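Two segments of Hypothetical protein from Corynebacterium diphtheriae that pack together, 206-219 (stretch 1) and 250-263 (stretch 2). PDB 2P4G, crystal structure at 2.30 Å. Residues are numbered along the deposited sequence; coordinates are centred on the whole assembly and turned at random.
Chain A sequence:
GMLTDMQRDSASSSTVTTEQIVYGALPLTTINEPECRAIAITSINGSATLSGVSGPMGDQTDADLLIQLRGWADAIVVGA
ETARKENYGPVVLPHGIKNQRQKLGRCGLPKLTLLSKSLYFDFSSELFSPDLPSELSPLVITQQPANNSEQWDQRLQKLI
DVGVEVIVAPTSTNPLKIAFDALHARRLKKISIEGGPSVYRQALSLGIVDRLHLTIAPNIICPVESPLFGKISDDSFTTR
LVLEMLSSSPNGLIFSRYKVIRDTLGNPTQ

Stretch 1, residues 206-219: LGIVDRLHLTIAPN
Stretch 2 (250-263) PNGLIFSRYKVIRD

How do the two backbones lie against each other? Two neighbouring antiparallel strands, centred on His213-Leu214 and Arg257, lie with their axes 4.6 Å apart at closest approach and their directions 159° apart, with extended angles, phi between about -84° and -144° and psi between about 115° and 156°. The register pairs Arg211 with Lys259, Leu212 with Tyr258, His213 with Arg257, Leu214 with Ser256, Thr215 with Phe255 and Ile216 with Ile254. Every second pair carries the ladder: Leu212 N to Tyr258 O and Tyr258 N to Leu212 O are both 2.9 Å, as are Leu214 N to Ser256 O and Ser256 N to Leu214 O. Ile216 N reaches Ile254 O at 2.8 Å, and Ile254 N reaches Ile216 O at 2.9 Å. Beyond them, Val260 N donates to Asp210 O at 2.9 Å. Between these rungs the strands come closer: CA to CA is 4.4 Å for Arg211 and Lys259, 4.6 Å for His213 and Arg257, and 4.5 Å for Thr215 and Phe255.

What fills the face carrying Leu212, Leu214 and Ile216? Ile216 and Ile254, both m,t, sit side by side, CB to CB 4.1 Å. Leu212 (t,p) lies beside Tyr258 (chi1 m), their CB atoms 4.5 Å apart. Between these bulky pairs, Ser256 is small beside Leu214 (t,p); its p rotamer turns OG back to the neighbouring backbone, donating to Leu214 O at 2.8 Å.

How does the other face accommodate so much charge? Arg257 (t,t,p) lays its aliphatic stem over the His213 ring, CG 4.1 Å from the ring centroid, a CH-pi contact. Arg211 (m,t,t) extends between Arg257 and Lys259, its NE 4.3 Å from Arg257 NE and its NH2 4.1 Å from Lys259 NZ. These like charges offer no attraction, but both arginines are hydrogen-bonded elsewhere in the structure. Farther along, Thr215 (m) sets OG1 at the edge of the Phe255 ring, 3.3 Å from CD1.

How are the ends closed? At one, Val209 and Val260, both t, meet CG1 to CG2 at 3.8 Å. Arg262 (m,m,t) curls back so that NH2 forms a salt bridge with Asp210 OD1 at 2.6 Å, while NE makes a weak hydrogen bond to Val209 O at 3.3 Å. Gly207, with phi 73° and psi 35°, is the first residue beyond a helix to leave helical angles, in a Schellman motif, and its carbonyl lies over the guanidinium face. At the other end, Leu253 (m,p) nestles against Pro218, CD1 to CD 3.6 Å, and reaches Thr215, CD2 to CG2 3.7 Å. A water bridges the widening gap, donating to Ile216 O and Gly252 O, each 2.7 Å from its oxygen.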

# COMPACT_ATOMS: atom_id res chain seq x y z
N LEU A 206 13.75 -8.27 -12.81
CA LEU A 206 14.13 -9.30 -13.78
C LEU A 206 12.94 -9.68 -14.66
O LEU A 206 13.11 -10.32 -15.69
CB LEU A 206 14.67 -10.55 -13.07
CG LEU A 206 16.14 -10.52 -12.62
CD1 LEU A 206 17.07 -10.64 -13.81
CD2 LEU A 206 16.47 -9.25 -11.83
N GLY A 207 11.74 -9.29 -14.25
CA GLY A 207 10.53 -9.57 -15.02
C GLY A 207 10.10 -11.03 -14.99
O GLY A 207 9.58 -11.55 -15.96
N ILE A 208 10.29 -11.70 -13.87
CA ILE A 208 10.00 -13.12 -13.82
C ILE A 208 8.70 -13.41 -13.08
O ILE A 208 8.24 -14.54 -13.07
CB ILE A 208 11.19 -13.95 -13.23
CG1 ILE A 208 11.41 -13.64 -11.74
CG2 ILE A 208 12.48 -13.69 -14.02
CD1 ILE A 208 12.58 -14.37 -11.17
N VAL A 209 8.10 -12.39 -12.48
CA VAL A 209 6.87 -12.53 -11.72
C VAL A 209 5.70 -12.41 -12.69
O VAL A 209 5.57 -11.40 -13.39
CB VAL A 209 6.78 -11.47 -10.60
CG1 VAL A 209 5.47 -11.60 -9.81
CG2 VAL A 209 8.01 -11.61 -9.66
N ASP A 210 4.89 -13.46 -12.76
CA ASP A 210 3.71 -13.50 -13.65
C ASP A 210 2.47 -12.98 -12.96
O ASP A 210 1.62 -12.37 -13.59
CB ASP A 210 3.41 -14.93 -14.08
CG ASP A 210 4.55 -15.55 -14.79
OD1 ASP A 210 4.91 -15.00 -15.84
OD2 ASP A 210 5.10 -16.57 -14.31
N ARG A 211 2.34 -13.29 -11.67
CA ARG A 211 1.19 -12.91 -10.85
C ARG A 211 1.66 -12.60 -9.45
O ARG A 211 2.67 -13.13 -9.01
CB ARG A 211 0.18 -14.04 -10.70
CG ARG A 211 -0.78 -14.06 -11.79
CD ARG A 211 -1.87 -15.08 -11.62
NE ARG A 211 -2.64 -14.98 -12.85
CZ ARG A 211 -2.26 -15.48 -14.02
NH1 ARG A 211 -1.15 -16.22 -14.13
NH2 ARG A 211 -3.02 -15.29 -15.08
N LEU A 212 0.86 -11.78 -8.78
CA LEU A 212 1.09 -11.36 -7.42
C LEU A 212 -0.15 -11.64 -6.60
O LEU A 212 -1.24 -11.26 -7.00
CB LEU A 212 1.40 -9.86 -7.41
CG LEU A 212 1.57 -9.12 -6.09
CD1 LEU A 212 2.70 -9.72 -5.27
CD2 LEU A 212 1.81 -7.67 -6.43
N HIS A 213 0.03 -12.34 -5.48
CA HIS A 213 -0.96 -12.41 -4.43
C HIS A 213 -0.57 -11.39 -3.37
O HIS A 213 0.47 -11.53 -2.75
CB HIS A 213 -0.99 -13.79 -3.82
CG HIS A 213 -1.51 -14.82 -4.75
ND1 HIS A 213 -2.84 -15.19 -4.79
CD2 HIS A 213 -0.89 -15.53 -5.72
CE1 HIS A 213 -3.01 -16.09 -5.74
NE2 HIS A 213 -1.84 -16.32 -6.31
N LEU A 214 -1.40 -10.38 -3.17
CA LEU A 214 -1.11 -9.33 -2.19
C LEU A 214 -2.27 -9.25 -1.22
O LEU A 214 -3.44 -9.15 -1.63
CB LEU A 214 -0.89 -7.98 -2.87
CG LEU A 214 -0.60 -6.78 -1.96
CD1 LEU A 214 0.79 -6.87 -1.38
CD2 LEU A 214 -0.78 -5.47 -2.73
N THR A 215 -1.93 -9.37 0.06
CA THR A 215 -2.85 -9.17 1.15
C THR A 215 -2.60 -7.79 1.72
O THR A 215 -1.46 -7.45 2.03
CB THR A 215 -2.61 -10.20 2.27
OG1 THR A 215 -2.72 -11.51 1.71
CG2 THR A 215 -3.60 -10.00 3.46
N ILE A 216 -3.66 -6.99 1.86
CA ILE A 216 -3.57 -5.64 2.42
C ILE A 216 -4.26 -5.65 3.77
O ILE A 216 -5.48 -5.87 3.87
CB ILE A 216 -4.21 -4.61 1.52
CG1 ILE A 216 -3.59 -4.70 0.12
CG2 ILE A 216 -4.04 -3.20 2.14
CD1 ILE A 216 -4.49 -4.30 -0.98
N ALA A 217 -3.44 -5.43 4.79
CA ALA A 217 -3.83 -5.61 6.17
C ALA A 217 -4.40 -4.30 6.67
O ALA A 217 -3.93 -3.22 6.29
CB ALA A 217 -2.63 -6.04 7.01
N PRO A 218 -5.45 -4.39 7.51
CA PRO A 218 -6.13 -3.20 7.97
C PRO A 218 -5.28 -2.43 9.00
O PRO A 218 -5.70 -2.23 10.14
CB PRO A 218 -7.39 -3.78 8.60
CG PRO A 218 -6.95 -5.11 9.15
CD PRO A 218 -6.04 -5.62 8.08
N ASN A 219 -4.08 -2.02 8.61
CA ASN A 219 -3.29 -1.16 9.48
C ASN A 219 -2.42 -0.13 8.77
O ASN A 219 -2.14 -0.24 7.59
CB ASN A 219 -2.51 -1.97 10.53
CG ASN A 219 -1.90 -3.22 9.98
OD1 ASN A 219 -2.29 -4.34 10.35
ND2 ASN A 219 -0.95 -3.04 9.08
N PRO A 250 -12.88 -11.93 7.41
CA PRO A 250 -13.75 -11.28 8.41
C PRO A 250 -13.01 -10.31 9.32
O PRO A 250 -13.64 -9.48 9.96
CB PRO A 250 -14.32 -12.46 9.22
CG PRO A 250 -13.93 -13.70 8.48
CD PRO A 250 -12.73 -13.38 7.69
N ASN A 251 -11.68 -10.42 9.37
CA ASN A 251 -10.84 -9.44 10.05
C ASN A 251 -10.47 -8.22 9.19
O ASN A 251 -9.71 -7.37 9.63
CB ASN A 251 -9.57 -10.13 10.53
CG ASN A 251 -9.87 -11.24 11.51
OD1 ASN A 251 -9.54 -12.40 11.26
ND2 ASN A 251 -10.50 -10.90 12.62
N GLY A 252 -11.00 -8.14 7.97
CA GLY A 252 -10.85 -6.95 7.15
C GLY A 252 -9.57 -6.91 6.34
O GLY A 252 -9.21 -5.85 5.82
N LEU A 253 -8.90 -8.05 6.21
CA LEU A 253 -7.75 -8.13 5.34
C LEU A 253 -8.25 -8.28 3.91
O LEU A 253 -9.22 -8.99 3.67
CB LEU A 253 -6.85 -9.32 5.69
CG LEU A 253 -5.89 -9.18 6.90
CD1 LEU A 253 -6.66 -9.16 8.20
CD2 LEU A 253 -4.84 -10.32 6.88
N ILE A 254 -7.60 -7.58 2.98
CA ILE A 254 -8.01 -7.64 1.56
C ILE A 254 -7.04 -8.60 0.92
O ILE A 254 -5.84 -8.58 1.20
CB ILE A 254 -7.94 -6.28 0.83
CG1 ILE A 254 -8.79 -5.22 1.53
CG2 ILE A 254 -8.40 -6.40 -0.65
CD1 ILE A 254 -8.54 -3.80 0.97
N PHE A 255 -7.59 -9.49 0.10
CA PHE A 255 -6.79 -10.39 -0.67
C PHE A 255 -7.03 -10.04 -2.11
O PHE A 255 -8.17 -9.92 -2.55
CB PHE A 255 -7.19 -11.84 -0.40
CG PHE A 255 -7.11 -12.22 1.03
CD1 PHE A 255 -5.89 -12.49 1.62
CD2 PHE A 255 -8.25 -12.28 1.81
CE1 PHE A 255 -5.81 -12.82 2.93
CE2 PHE A 255 -8.16 -12.64 3.13
CZ PHE A 255 -6.94 -12.91 3.69
N SER A 256 -5.93 -9.90 -2.85
CA SER A 256 -5.95 -9.46 -4.23
C SER A 256 -4.99 -10.33 -5.03
O SER A 256 -3.93 -10.68 -4.55
CB SER A 256 -5.53 -7.99 -4.33
OG SER A 256 -4.17 -7.84 -3.98
N ARG A 257 -5.40 -10.71 -6.23
CA ARG A 257 -4.55 -11.38 -7.16
C ARG A 257 -4.47 -10.50 -8.39
O ARG A 257 -5.53 -10.15 -8.99
CB ARG A 257 -5.14 -12.72 -7.56
CG ARG A 257 -4.14 -13.58 -8.32
CD ARG A 257 -4.72 -14.91 -8.71
NE ARG A 257 -5.66 -14.76 -9.79
CZ ARG A 257 -6.45 -15.73 -10.24
NH1 ARG A 257 -6.43 -16.92 -9.68
NH2 ARG A 257 -7.26 -15.48 -11.26
N TYR A 258 -3.24 -10.17 -8.77
CA TYR A 258 -2.94 -9.39 -9.98
C TYR A 258 -2.08 -10.15 -10.95
O TYR A 258 -1.20 -10.92 -10.56
CB TYR A 258 -2.13 -8.16 -9.62
CG TYR A 258 -2.79 -7.15 -8.72
CD1 TYR A 258 -3.58 -6.12 -9.26
CD2 TYR A 258 -2.59 -7.19 -7.34
CE1 TYR A 258 -4.16 -5.14 -8.43
CE2 TYR A 258 -3.18 -6.23 -6.49
CZ TYR A 258 -3.95 -5.21 -7.05
OH TYR A 258 -4.52 -4.28 -6.23
N LYS A 259 -2.28 -9.86 -12.23
CA LYS A 259 -1.40 -10.32 -13.29
C LYS A 259 -0.38 -9.24 -13.54
O LYS A 259 -0.74 -8.08 -13.75
CB LYS A 259 -2.22 -10.61 -14.55
CG LYS A 259 -1.43 -10.76 -15.86
CD LYS A 259 -0.48 -11.96 -15.86
CE LYS A 259 -0.23 -12.48 -17.26
NZ LYS A 259 -1.49 -12.88 -17.97
N VAL A 260 0.90 -9.60 -13.56
CA VAL A 260 1.98 -8.65 -13.80
C VAL A 260 2.21 -8.42 -15.29
O VAL A 260 2.42 -9.36 -16.03
CB VAL A 260 3.29 -9.10 -13.16
CG1 VAL A 260 4.43 -8.18 -13.54
CG2 VAL A 260 3.13 -9.18 -11.66
N ILE A 261 2.17 -7.17 -15.73
CA ILE A 261 2.23 -6.87 -17.17
C ILE A 261 3.65 -6.50 -17.64
O ILE A 261 4.24 -5.51 -17.20
CB ILE A 261 1.23 -5.78 -17.53
CG1 ILE A 261 -0.18 -6.22 -17.15
CG2 ILE A 261 1.32 -5.44 -19.02
CD1 ILE A 261 -1.14 -5.06 -16.88
N ARG A 262 4.17 -7.30 -18.56
CA ARG A 262 5.57 -7.20 -19.00
C ARG A 262 5.75 -6.15 -20.09
O ARG A 262 4.90 -6.02 -20.98
CB ARG A 262 6.04 -8.54 -19.56
CG ARG A 262 5.57 -9.74 -18.77
CD ARG A 262 6.01 -9.65 -17.32
NE ARG A 262 5.94 -10.96 -16.68
CZ ARG A 262 6.75 -11.97 -16.96
NH1 ARG A 262 7.72 -11.84 -17.87
NH2 ARG A 262 6.61 -13.12 -16.33
N ASP A 263 6.87 -5.42 -20.02
CA ASP A 263 7.22 -4.39 -21.01
C ASP A 263 6.13 -3.32 -21.17
O ASP A 263 5.35 -3.06 -20.24
CB ASP A 263 7.56 -5.02 -22.37
CG ASP A 263 8.82 -5.88 -22.34
OD1 ASP A 263 8.95 -6.77 -21.45
OD2 ASP A 263 9.69 -5.68 -23.21
O HOH W 1 -4.04 -13.19 -2.77
O HOH W 2 -7.27 -4.15 4.89